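Local coordinates for protein beta-n-acetylhexosaminidase (Streptococcus pneumoniae, PDB 4AZI) that cleaves terminal beta-linked N-acetylglucosamine from glycans, as one of two family 20 glycoside hydrolase catalytic modules of the pneumococcal enzyme StrH, at residues Lys9-Ser14 with Asp355-Asn360; Gly50-Leu55 with Ala82-Pro87; Trp279-Gly284 with Glu339-Glu344; Ser324-Trp329 with Thr347-His352. The protein carries 2 engineered substitutions. All coordinates share one frame; numbering follows the deposited sequence.

Interaction 1. Residues Lys9-Ser14 with Asp355-Asn360; sequences KNKVIS and DYFRAN
Lys-11 and Phe-357 meet where the first strand of the TIM barrel, 10-16, begins and the chain leaves the last barrel helix, 339-352. The tight part of the contact is built round the buried side chain of Lys-11. Its CG lies over one face of the Phe-357 ring, 3.6 Å from the ring centroid and only 14° off the normal, a true CH-pi contact. The two side chains run antiparallel, each heading back toward the other's backbone, and Tyr-39 meets the same phenyl ring edge-to-face.

Beyond CG the lysine does not stretch out. Bends at chi2 (79°) and chi3 (51°) fold the chain back toward the start of its own segment, which brings the ammonium group between two backbone carbonyls. One is Lys-9 O, 2.8 Å from Lys-11 NZ, and the other belongs to Tyr-356. A buried cation is thus held by carbonyl dipoles from both segments, which would be expected to stabilise its charge.

Toward Lys-9 the packing is looser. This residue is partly exposed and runs beside Tyr-356, pointing the same way, and its CD comes no closer than 4.1 Å to Tyr-356 CE1. Its extended chain carries NZ past the ring to Thr-321 OG1 and Asn-307 OD1, while the Tyr-356 ring stacks with Phe-306. The bond that joins the two segments is the short one, Lys-11 NZ to Tyr-356 O at 2.7 Å, with the nitrogen nearly along the C=O axis.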
# COMPACT_ATOMS: atom_id res chain seq x y z
N LYS A 9 -4.70 -9.02 13.53
CA LYS A 9 -4.82 -7.75 12.80
C LYS A 9 -3.62 -7.53 11.88
O LYS A 9 -2.51 -8.00 12.17
CB LYS A 9 -4.98 -6.58 13.76
CG LYS A 9 -6.38 -6.48 14.36
CD LYS A 9 -6.71 -5.07 14.81
CE LYS A 9 -8.21 -4.92 14.99
NZ LYS A 9 -8.59 -3.51 15.25
N ASN A 10 -3.86 -6.83 10.77
CA ASN A 10 -2.78 -6.45 9.85
C ASN A 10 -1.88 -5.37 10.45
O ASN A 10 -2.39 -4.39 10.99
CB ASN A 10 -3.35 -5.96 8.52
CG ASN A 10 -3.98 -7.06 7.70
OD1 ASN A 10 -5.19 -7.29 7.78
ND2 ASN A 10 -3.16 -7.76 6.91
N LYS A 11 -0.57 -5.57 10.37
CA LYS A 11 0.41 -4.52 10.71
C LYS A 11 1.24 -4.24 9.47
O LYS A 11 2.03 -5.09 9.02
CB LYS A 11 1.32 -4.93 11.88
CG LYS A 11 0.68 -4.85 13.26
CD LYS A 11 -0.23 -6.03 13.58
CE LYS A 11 0.46 -7.36 13.32
NZ LYS A 11 -0.32 -8.50 13.89
N VAL A 12 1.06 -3.06 8.91
CA VAL A 12 1.54 -2.79 7.56
C VAL A 12 2.51 -1.61 7.52
O VAL A 12 2.29 -0.59 8.18
CB VAL A 12 0.36 -2.56 6.59
CG1 VAL A 12 0.83 -2.54 5.14
CG2 VAL A 12 -0.69 -3.66 6.75
N ILE A 13 3.60 -1.79 6.78
CA ILE A 13 4.49 -0.70 6.40
C ILE A 13 4.28 -0.40 4.91
O ILE A 13 4.36 -1.30 4.07
CB ILE A 13 5.99 -1.00 6.77
CG1 ILE A 13 6.93 0.13 6.33
CG2 ILE A 13 6.45 -2.36 6.23
CD1 ILE A 13 6.65 1.47 6.99
N SER A 14 3.97 0.85 4.60
CA SER A 14 3.77 1.27 3.21
C SER A 14 5.01 2.00 2.70
O SER A 14 5.57 2.83 3.41
CB SER A 14 2.53 2.16 3.06
OG SER A 14 2.35 2.60 1.73
N ASP A 355 1.55 -5.68 21.98
CA ASP A 355 0.43 -6.63 21.95
C ASP A 355 -0.03 -7.00 20.54
O ASP A 355 -0.56 -8.09 20.32
CB ASP A 355 -0.77 -6.09 22.75
CG ASP A 355 -0.92 -4.57 22.64
OD1 ASP A 355 0.11 -3.86 22.50
OD2 ASP A 355 -2.06 -4.08 22.73
N TYR A 356 0.17 -6.09 19.59
CA TYR A 356 -0.28 -6.30 18.22
C TYR A 356 0.78 -6.92 17.31
O TYR A 356 0.45 -7.63 16.37
CB TYR A 356 -0.78 -4.98 17.61
CG TYR A 356 -2.11 -4.54 18.19
CD1 TYR A 356 -3.31 -5.04 17.68
CD2 TYR A 356 -2.16 -3.64 19.25
CE1 TYR A 356 -4.52 -4.64 18.22
CE2 TYR A 356 -3.37 -3.24 19.79
CZ TYR A 356 -4.54 -3.74 19.27
OH TYR A 356 -5.74 -3.35 19.81
N PHE A 357 2.04 -6.64 17.61
CA PHE A 357 3.15 -7.10 16.78
C PHE A 357 3.71 -8.44 17.24
O PHE A 357 3.81 -8.70 18.44
CB PHE A 357 4.25 -6.04 16.74
CG PHE A 357 3.88 -4.83 15.92
CD1 PHE A 357 2.97 -3.89 16.40
CD2 PHE A 357 4.42 -4.65 14.65
CE1 PHE A 357 2.62 -2.79 15.63
CE2 PHE A 357 4.08 -3.55 13.88
CZ PHE A 357 3.18 -2.61 14.37
N ARG A 358 4.08 -9.27 16.28
CA ARG A 358 4.69 -10.57 16.57
C ARG A 358 6.08 -10.41 17.18
O ARG A 358 6.76 -9.40 16.94
CB ARG A 358 4.82 -11.42 15.30
CG ARG A 358 3.52 -12.02 14.79
CD ARG A 358 3.78 -12.96 13.62
NE ARG A 358 4.06 -14.32 14.07
CZ ARG A 358 4.56 -15.30 13.30
NH1 ARG A 358 4.86 -15.07 12.02
NH2 ARG A 358 4.76 -16.51 13.83
N ALA A 359 6.47 -11.41 17.96
CA ALA A 359 7.87 -11.58 18.35
C ALA A 359 8.71 -11.84 17.09
O ALA A 359 8.17 -12.07 16.01
CB ALA A 359 7.99 -12.74 19.33
N ASN A 360 10.03 -11.78 17.23
CA ASN A 360 10.93 -12.01 16.11
C ASN A 360 11.24 -13.50 15.96
O ASN A 360 11.92 -14.09 16.81
CB ASN A 360 12.22 -11.19 16.29
CG ASN A 360 13.20 -11.38 15.14
OD1 ASN A 360 12.95 -12.11 14.18
ND2 ASN A 360 14.34 -10.70 15.25

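Interaction 2. Residues Gly50-Leu55 with Ala82-Pro87; sequences GLRFLL and AYYDDP
Arg-52 sends its guanidinium group across to the turn that follows helix 69-83 and takes hold of the backbone there. NH2 of Arg-52 donates to Tyr-84 O at 3.1 Å, and the bond is fairly straight, 161° at the hydrogen. The carbonyl oxygen lies at the edge of the guanidinium, in its plane. A water bridges the same two groups, accepting from Arg-52 NH1 at 2.8 Å and donating to Tyr-84 O at 2.8 Å. The Tyr-84 ring stands almost perpendicular to the guanidinium, with planes 81° apart, so the two do not stack.

An extended run from CG to NE gives Arg-52 this reach, and its bonds do not stop at Tyr-84: NH1 also donates to Thr-90 O and NH2 to Arg-19 O. One buried cation therefore ties several main-chain carbonyls together. Arg-52 thus grips the backbone of a ligand-pocket residue, Arg-19, consistent with a second-shell place.

The rest of the contact is largely van der Waals packing of the Tyr-83 ring on the bare backbone of Gly-50, CD2 of Tyr-83 lying 3.7 Å from Gly-50 N.

In the fold, the contact fastens the end of helix 69-83 to the loop between strands 41-45 and 60-62. Leu-51 and Leu-54 of that loop pack on Ile-76 of the helix, and Phe-53 turns to Val-97 of helix 94-106.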
# COMPACT_ATOMS: atom_id res chain seq x y z
N GLY A 50 4.84 8.18 -10.78
CA GLY A 50 5.62 7.29 -11.63
C GLY A 50 5.01 5.90 -11.65
O GLY A 50 4.24 5.53 -10.76
N LEU A 51 5.36 5.12 -12.67
CA LEU A 51 4.94 3.73 -12.76
C LEU A 51 6.17 2.85 -12.89
O LEU A 51 6.74 2.72 -13.97
CB LEU A 51 3.99 3.52 -13.94
CG LEU A 51 3.50 2.09 -14.17
CD1 LEU A 51 4.69 1.19 -14.39
CD2 LEU A 51 2.66 1.59 -13.00
N ARG A 52 6.58 2.26 -11.77
CA ARG A 52 7.87 1.60 -11.63
C ARG A 52 7.78 0.08 -11.55
O ARG A 52 8.48 -0.56 -10.76
CB ARG A 52 8.63 2.19 -10.44
CG ARG A 52 8.72 3.71 -10.48
CD ARG A 52 9.80 4.27 -9.55
NE ARG A 52 9.90 5.72 -9.70
CZ ARG A 52 10.65 6.34 -10.61
NH1 ARG A 52 11.38 5.63 -11.46
NH2 ARG A 52 10.68 7.66 -10.67
N PHE A 53 6.91 -0.49 -12.38
CA PHE A 53 6.79 -1.93 -12.52
C PHE A 53 6.36 -2.30 -13.93
O PHE A 53 5.31 -1.86 -14.40
CB PHE A 53 5.80 -2.50 -11.49
CG PHE A 53 5.61 -3.99 -11.56
CD1 PHE A 53 6.68 -4.84 -11.83
CD2 PHE A 53 4.36 -4.55 -11.33
CE1 PHE A 53 6.50 -6.22 -11.88
CE2 PHE A 53 4.17 -5.93 -11.37
CZ PHE A 53 5.24 -6.76 -11.65
N LEU A 54 7.19 -3.10 -14.58
CA LEU A 54 6.86 -3.66 -15.89
C LEU A 54 6.84 -5.18 -15.84
O LEU A 54 7.78 -5.81 -15.34
CB LEU A 54 7.86 -3.21 -16.95
CG LEU A 54 8.09 -1.71 -17.15
CD1 LEU A 54 9.36 -1.49 -17.97
CD2 LEU A 54 6.88 -1.07 -17.81
N LEU A 55 5.75 -5.74 -16.36
CA LEU A 55 5.64 -7.18 -16.56
C LEU A 55 6.45 -7.58 -17.79
O LEU A 55 6.75 -6.74 -18.64
CB LEU A 55 4.17 -7.57 -16.80
CG LEU A 55 3.09 -7.03 -15.87
CD1 LEU A 55 1.71 -7.19 -16.50
CD2 LEU A 55 3.16 -7.70 -14.50
N ALA A 82 9.63 11.11 -17.37
CA ALA A 82 9.04 12.45 -17.48
C ALA A 82 8.50 12.97 -16.15
O ALA A 82 8.45 14.19 -15.92
CB ALA A 82 7.94 12.47 -18.53
N TYR A 83 8.05 12.06 -15.29
CA TYR A 83 7.68 12.45 -13.94
C TYR A 83 8.96 12.70 -13.12
O TYR A 83 9.13 13.77 -12.54
CB TYR A 83 6.75 11.44 -13.25
CG TYR A 83 6.75 11.66 -11.76
CD1 TYR A 83 6.13 12.78 -11.20
CD2 TYR A 83 7.44 10.78 -10.91
CE1 TYR A 83 6.18 13.01 -9.83
CE2 TYR A 83 7.49 11.01 -9.54
CZ TYR A 83 6.85 12.12 -9.01
OH TYR A 83 6.91 12.34 -7.66
N TYR A 84 9.84 11.70 -13.09
CA TYR A 84 11.13 11.81 -12.40
C TYR A 84 12.13 10.79 -12.94
O TYR A 84 11.93 9.58 -12.80
CB TYR A 84 10.97 11.68 -10.87
CG TYR A 84 12.28 11.66 -10.10
CD1 TYR A 84 13.20 12.71 -10.23
CD2 TYR A 84 12.61 10.61 -9.26
CE1 TYR A 84 14.41 12.70 -9.53
CE2 TYR A 84 13.80 10.59 -8.55
CZ TYR A 84 14.69 11.63 -8.69
OH TYR A 84 15.87 11.60 -7.99
N ASP A 85 13.21 11.29 -13.54
CA ASP A 85 14.25 10.42 -14.08
C ASP A 85 15.24 10.07 -12.98
O ASP A 85 16.36 10.58 -12.95
CB ASP A 85 14.97 11.08 -15.27
CG ASP A 85 15.76 10.08 -16.12
OD1 ASP A 85 16.04 8.95 -15.65
OD2 ASP A 85 16.09 10.42 -17.27
N ASP A 86 14.82 9.18 -12.09
CA ASP A 86 15.63 8.71 -10.97
C ASP A 86 16.94 8.07 -11.44
O ASP A 86 16.91 7.11 -12.21
CB ASP A 86 14.83 7.69 -10.15
CG ASP A 86 15.39 7.49 -8.76
OD1 ASP A 86 16.62 7.47 -8.59
OD2 ASP A 86 14.59 7.32 -7.83
N PRO A 87 18.08 8.60 -10.96
CA PRO A 87 19.38 8.02 -11.31
C PRO A 87 19.56 6.58 -10.80
O PRO A 87 20.34 5.83 -11.37
CB PRO A 87 20.39 8.96 -10.62
CG PRO A 87 19.64 10.23 -10.38
CD PRO A 87 18.22 9.82 -10.14
O HOH W 1 12.48 6.98 -13.66

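Interaction 3. Residues Trp279-Gly284 with Glu339-Glu344; sequences WYYILG and EEEIFE. With OAN (O-(2-acetamido-2-deoxy D-glucopyranosylidene) amino-N-phenylcarbamate), chain C.
The phenol oxygen of Tyr-281 has two partners, one in each segment. It donates to Glu-341 OE1, with 2.7 Å between Tyr-281 OH and that oxygen, and it accepts from the backbone Gly-284 N, 3.1 Å from the same OH. The hydroxyl comes to the carboxylate from above its plane, and the ring and carboxylate planes are 82° apart. Glu-341 gets there by an extended chain beyond CG, which carries its carboxylate from the first turn of helix 339-352 to the edge of the Tyr-281 ring.

Beside this polar pair sits a small apolar cluster. Ile-342 CD1 lies 3.7 Å from Leu-283 CD2 and, more loosely, 4.2 Å from Tyr-281 CE2, near the plane of the ring. The seventh strand of the TIM barrel, 271-282, is thereby packed on the helix that follows the eighth.

Side chains alternate along the strand. While Tyr-281 turns to the helix, its neighbours Tyr-280 and Ile-282 serve the ligand pocket. Tyr-280 OH donates to the acetamido oxygen OAN of the bound inhibitor at 2.6 Å, and Ile-282 CD1 comes within 3.4 Å of the inhibitor's OAM.

Chemically, the tyrosine hydroxyl acts as donor and acceptor at once. It links the turn at Gly-284 to a carboxylate that probably stays charged, and so ties the strand end behind the pocket to the helix.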
# COMPACT_ATOMS: atom_id res chain seq x y z
N TRP A 279 0.83 8.96 11.08
CA TRP A 279 2.03 8.14 10.92
C TRP A 279 2.78 8.33 9.61
O TRP A 279 3.66 7.52 9.28
CB TRP A 279 1.69 6.66 11.16
CG TRP A 279 0.97 6.40 12.48
CD1 TRP A 279 1.28 6.93 13.73
CD2 TRP A 279 -0.19 5.52 12.71
NE1 TRP A 279 0.40 6.47 14.68
CE2 TRP A 279 -0.50 5.62 14.14
CE3 TRP A 279 -0.98 4.71 11.91
CZ2 TRP A 279 -1.56 4.92 14.72
CZ3 TRP A 279 -2.05 4.01 12.50
CH2 TRP A 279 -2.32 4.11 13.88
N TYR A 280 2.45 9.38 8.86
CA TYR A 280 3.10 9.66 7.56
C TYR A 280 4.52 10.21 7.74
O TYR A 280 4.75 11.04 8.63
CB TYR A 280 2.28 10.67 6.76
CG TYR A 280 1.09 10.13 5.98
CD1 TYR A 280 0.62 8.83 6.18
CD2 TYR A 280 0.42 10.93 5.07
CE1 TYR A 280 -0.47 8.34 5.47
CE2 TYR A 280 -0.68 10.45 4.36
CZ TYR A 280 -1.11 9.15 4.55
OH TYR A 280 -2.19 8.67 3.83
N TYR A 281 5.45 9.77 6.90
CA TYR A 281 6.78 10.40 6.80
C TYR A 281 7.19 10.57 5.34
O TYR A 281 7.18 9.60 4.58
CB TYR A 281 7.86 9.61 7.54
CG TYR A 281 9.27 10.15 7.29
CD1 TYR A 281 9.59 11.49 7.58
CD2 TYR A 281 10.27 9.34 6.74
CE1 TYR A 281 10.86 11.99 7.34
CE2 TYR A 281 11.55 9.84 6.50
CZ TYR A 281 11.84 11.17 6.80
OH TYR A 281 13.10 11.68 6.57
N ILE A 282 7.54 11.80 4.97
CA ILE A 282 8.05 12.12 3.63
C ILE A 282 9.57 12.15 3.73
O ILE A 282 10.12 12.87 4.56
CB ILE A 282 7.52 13.49 3.12
CG1 ILE A 282 5.99 13.46 2.94
CG2 ILE A 282 8.20 13.89 1.81
CD1 ILE A 282 5.35 14.83 2.90
N LEU A 283 10.24 11.35 2.89
CA LEU A 283 11.70 11.29 2.89
C LEU A 283 12.30 12.69 2.82
O LEU A 283 11.95 13.49 1.95
CB LEU A 283 12.23 10.46 1.71
CG LEU A 283 11.76 9.01 1.50
CD1 LEU A 283 12.55 8.38 0.34
CD2 LEU A 283 11.90 8.16 2.75
N GLY A 284 13.19 12.99 3.77
CA GLY A 284 13.89 14.28 3.83
C GLY A 284 13.11 15.43 4.44
O GLY A 284 13.64 16.55 4.54
N GLU A 339 17.46 4.43 4.99
CA GLU A 339 16.93 3.22 5.59
C GLU A 339 16.73 3.31 7.11
O GLU A 339 15.68 2.94 7.63
CB GLU A 339 17.85 2.06 5.21
CG GLU A 339 17.67 0.79 6.00
CD GLU A 339 18.55 -0.32 5.47
OE1 GLU A 339 18.21 -0.88 4.40
OE2 GLU A 339 19.58 -0.61 6.11
N GLU A 340 17.75 3.83 7.79
CA GLU A 340 17.75 3.98 9.25
C GLU A 340 16.61 4.85 9.82
O GLU A 340 16.12 4.60 10.91
CB GLU A 340 19.12 4.46 9.75
CG GLU A 340 19.52 5.88 9.35
CD GLU A 340 20.22 5.99 7.99
OE1 GLU A 340 20.42 4.97 7.29
OE2 GLU A 340 20.57 7.14 7.63
N GLU A 341 16.21 5.88 9.07
CA GLU A 341 15.07 6.70 9.46
C GLU A 341 13.79 5.86 9.45
O GLU A 341 13.02 5.88 10.41
CB GLU A 341 14.90 7.89 8.52
CG GLU A 341 15.96 8.96 8.64
CD GLU A 341 15.73 10.10 7.66
OE1 GLU A 341 15.08 9.88 6.62
OE2 GLU A 341 16.20 11.23 7.92
N ILE A 342 13.60 5.12 8.37
CA ILE A 342 12.42 4.27 8.18
C ILE A 342 12.38 3.16 9.23
O ILE A 342 11.31 2.83 9.75
CB ILE A 342 12.37 3.69 6.74
CG1 ILE A 342 11.84 4.75 5.76
CG2 ILE A 342 11.46 2.47 6.66
CD1 ILE A 342 12.75 5.94 5.54
N PHE A 343 13.55 2.62 9.55
CA PHE A 343 13.69 1.56 10.55
C PHE A 343 13.36 2.07 11.95
O PHE A 343 12.68 1.39 12.71
CB PHE A 343 15.09 0.94 10.49
CG PHE A 343 15.30 -0.01 9.33
CD1 PHE A 343 14.38 -0.09 8.28
CD2 PHE A 343 16.44 -0.81 9.28
CE1 PHE A 343 14.58 -0.97 7.22
CE2 PHE A 343 16.65 -1.68 8.22
CZ PHE A 343 15.72 -1.76 7.19
N GLU A 344 13.83 3.28 12.28
CA GLU A 344 13.47 3.86 13.58
C GLU A 344 11.95 4.08 13.70
O GLU A 344 11.35 3.79 14.73
CB GLU A 344 14.22 5.17 13.85
CG GLU A 344 13.96 5.72 15.25
CD GLU A 344 14.54 7.10 15.48
OE1 GLU A 344 15.14 7.68 14.55
OE2 GLU A 344 14.40 7.61 16.62
CAH OAN C . -3.58 8.94 0.29
CAG OAN C . -2.42 9.92 0.52
OAN OAN C . -1.84 9.94 1.59
NAI OAN C . -2.14 10.73 -0.51
CAB OAN C . -1.07 11.74 -0.51
CAC OAN C . 0.26 11.08 -0.87
OAJ OAN C . 0.36 10.95 -2.29
CAD OAN C . 1.44 11.89 -0.34
OAK OAN C . 2.63 11.22 -0.74
CAE OAN C . 1.37 11.94 1.19
CAF OAN C . 2.48 12.77 1.86
OAM OAN C . 2.35 14.15 1.50
OAL OAN C . 0.09 12.44 1.68
CAA OAN C . -0.97 12.51 0.83
NAY OAN C . -1.98 13.26 1.21
OAQ OAN C . -1.83 13.91 2.40
CAP OAN C . -2.47 15.12 2.47
OAR OAN C . -2.46 15.75 3.53
NAO OAN C . -3.08 15.54 1.35
CAS OAN C . -3.80 16.67 1.24
CAT OAN C . -5.08 16.59 0.71
CAU OAN C . -5.87 17.73 0.56
CAV OAN C . -5.37 18.97 0.95
CAW OAN C . -4.08 19.07 1.49
CAX OAN C . -3.29 17.93 1.63

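Interaction 4. Residues Ser324-Trp329 with Thr347-His352; sequences SMLSIW and TAFADH. With OAN (O-(2-acetamido-2-deoxy D-glucopyranosylidene) amino-N-phenylcarbamate), chain C.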
# COMPACT_ATOMS: atom_id res chain seq x y z
N SER A 324 -3.62 -1.79 10.91
CA SER A 324 -3.08 -0.45 10.74
C SER A 324 -1.86 -0.42 9.83
O SER A 324 -1.11 -1.41 9.74
CB SER A 324 -2.72 0.16 12.10
OG SER A 324 -3.88 0.49 12.83
N MET A 325 -1.67 0.72 9.18
CA MET A 325 -0.58 0.90 8.23
C MET A 325 0.18 2.21 8.50
O MET A 325 -0.43 3.27 8.60
CB MET A 325 -1.14 0.88 6.81
CG MET A 325 -0.11 1.11 5.71
SD MET A 325 -0.62 0.36 4.14
CE MET A 325 -1.89 1.50 3.61
N LEU A 326 1.50 2.11 8.62
CA LEU A 326 2.37 3.28 8.70
C LEU A 326 2.99 3.53 7.32
O LEU A 326 3.40 2.58 6.64
CB LEU A 326 3.45 3.07 9.77
CG LEU A 326 4.44 4.20 10.05
CD1 LEU A 326 4.69 4.36 11.54
CD2 LEU A 326 5.75 3.96 9.30
N SER A 327 3.05 4.79 6.91
CA SER A 327 3.30 5.12 5.50
C SER A 327 4.51 6.01 5.25
O SER A 327 4.64 7.10 5.84
CB SER A 327 2.07 5.75 4.87
OG SER A 327 0.89 5.02 5.16
N ILE A 328 5.37 5.55 4.33
CA ILE A 328 6.58 6.27 3.92
C ILE A 328 6.37 6.82 2.51
O ILE A 328 6.20 6.05 1.56
CB ILE A 328 7.83 5.35 3.94
CG1 ILE A 328 7.98 4.61 5.28
CG2 ILE A 328 9.10 6.15 3.63
CD1 ILE A 328 7.93 5.49 6.53
N TRP A 329 6.35 8.14 2.37
CA TRP A 329 6.05 8.75 1.07
C TRP A 329 7.25 9.41 0.43
O TRP A 329 8.20 9.79 1.11
CB TRP A 329 4.90 9.73 1.18
CG TRP A 329 3.60 9.14 1.70
CD1 TRP A 329 3.12 9.19 3.00
CD2 TRP A 329 2.57 8.40 0.94
NE1 TRP A 329 1.90 8.56 3.10
CE2 TRP A 329 1.52 8.05 1.90
CE3 TRP A 329 2.44 7.98 -0.39
CZ2 TRP A 329 0.38 7.34 1.53
CZ3 TRP A 329 1.28 7.27 -0.75
CH2 TRP A 329 0.28 6.96 0.18
N THR A 347 10.27 0.69 14.08
CA THR A 347 10.56 0.14 15.40
C THR A 347 9.71 0.81 16.48
O THR A 347 9.14 0.12 17.34
CB THR A 347 12.06 0.25 15.73
OG1 THR A 347 12.83 -0.42 14.72
CG2 THR A 347 12.38 -0.36 17.09
N ALA A 348 9.61 2.13 16.42
CA ALA A 348 8.79 2.91 17.36
C ALA A 348 7.32 2.48 17.37
O ALA A 348 6.73 2.28 18.44
CB ALA A 348 8.91 4.40 17.06
N PHE A 349 6.73 2.31 16.19
CA PHE A 349 5.34 1.84 16.04
C PHE A 349 5.17 0.43 16.63
O PHE A 349 4.19 0.16 17.33
CB PHE A 349 4.91 1.89 14.57
CG PHE A 349 3.42 1.79 14.34
CD1 PHE A 349 2.51 2.47 15.16
CD2 PHE A 349 2.92 1.04 13.28
CE1 PHE A 349 1.14 2.38 14.94
CE2 PHE A 349 1.55 0.95 13.05
CZ PHE A 349 0.66 1.62 13.88
N ALA A 350 6.13 -0.46 16.36
CA ALA A 350 6.09 -1.81 16.93
C ALA A 350 6.25 -1.78 18.45
O ALA A 350 5.52 -2.46 19.17
CB ALA A 350 7.15 -2.69 16.28
N ASP A 351 7.21 -0.98 18.93
CA ASP A 351 7.49 -0.88 20.37
C ASP A 351 6.34 -0.31 21.20
O ASP A 351 6.13 -0.72 22.34
CB ASP A 351 8.78 -0.10 20.63
CG ASP A 351 10.02 -0.94 20.41
OD1 ASP A 351 9.90 -2.18 20.31
OD2 ASP A 351 11.13 -0.37 20.35
N HIS A 352 5.61 0.64 20.62
CA HIS A 352 4.46 1.23 21.30
C HIS A 352 3.25 0.33 21.29
O HIS A 352 2.29 0.57 22.02
CB HIS A 352 4.11 2.58 20.68
CG HIS A 352 5.01 3.70 21.13
ND1 HIS A 352 5.16 4.04 22.43
CD2 HIS A 352 5.81 4.59 20.41
CE1 HIS A 352 6.02 5.08 22.53
NE2 HIS A 352 6.41 5.41 21.29
CAH OAN C . -3.58 8.94 0.29
CAG OAN C . -2.42 9.92 0.52
OAN OAN C . -1.84 9.94 1.59
NAI OAN C . -2.14 10.73 -0.51
CAB OAN C . -1.07 11.74 -0.51
CAC OAN C . 0.26 11.08 -0.87
OAJ OAN C . 0.36 10.95 -2.29
CAD OAN C . 1.44 11.89 -0.34
OAK OAN C . 2.63 11.22 -0.74
CAE OAN C . 1.37 11.94 1.19
CAF OAN C . 2.48 12.77 1.86
OAM OAN C . 2.35 14.15 1.50
OAL OAN C . 0.09 12.44 1.68
CAA OAN C . -0.97 12.51 0.83
NAY OAN C . -1.98 13.26 1.21
OAQ OAN C . -1.83 13.91 2.40
CAP OAN C . -2.47 15.12 2.47
OAR OAN C . -2.46 15.75 3.53
NAO OAN C . -3.08 15.54 1.35
CAS OAN C . -3.80 16.67 1.24
CAT OAN C . -5.08 16.59 0.71
CAU OAN C . -5.87 17.73 0.56
CAV OAN C . -5.37 18.97 0.95
CAW OAN C . -4.08 19.07 1.49
CAX OAN C . -3.29 17.93 1.63
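The eighth beta-alpha unit of the TIM barrel brings Leu-326 and Ser-324 of strand 321-329 against Phe-349 of helix 339-352, the helix that follows that strand directly. Phe-349 bears most of the contact. Its CG stands anti to the backbone N (chi1 -164°), and the ring drops from the helix toward the strand. Leu-326 and Phe-349 lie alongside with their ends pointing opposite ways, with Leu-326 CD1 3.9 Å from Phe-349 CB and Leu-326 CB 4.1 Å from Phe-349 CD2. At the far end of the ring, Ser-324 CB reaches Phe-349 CZ at 4.1 Å, near the ring plane. Trp-279 meets the same phenyl ring with planes at about 45°, and Thr-301 of helix 294-303 also packs on it.

Farther along the strand, Trp-329 belongs to the ligand pocket. One indole face lies under the sugar ring of the inhibitor, whose atom CAE sits 3.6 Å above the indole plane, toward the rim. The inhibitor's OAK is 3.3 Å from Trp-329 CE3, and Tyr-280, itself a pocket residue, meets the indole edge-to-face.

Between strand and helix the chemistry is dispersive: aliphatic and aromatic carbons do the touching, while the hydroxyl of Ser-324 is satisfied by Phe-306 O. Between these segments apolar packing does the joining, and the strand in turn presents Trp-329 as a flat platform for the sugar.

In the fold
Interactions 3 and 4 share helix 339-352 and use neighbouring barrel strands, with centres about 9 Å apart. Tyr-281 O and Trp-329 N, 2.8 Å apart, probably form one of the hydrogen bonds between those strands, and both contacts touch the inhibitor. Interaction 1 lies about 9 Å from interaction 4, centre to centre, where strand 10-16 meets strand 321-329 and closes the barrel; Ser-14 N to Leu-326 O, 2.7 Å, is a probable hydrogen bond there. Interaction 2 stands apart, its centre about 30 Å from that of interaction 1 and on the opposite side of the chain's centre. Even so, the Tyr-83 side chain is about 8 Å from the inhibitor.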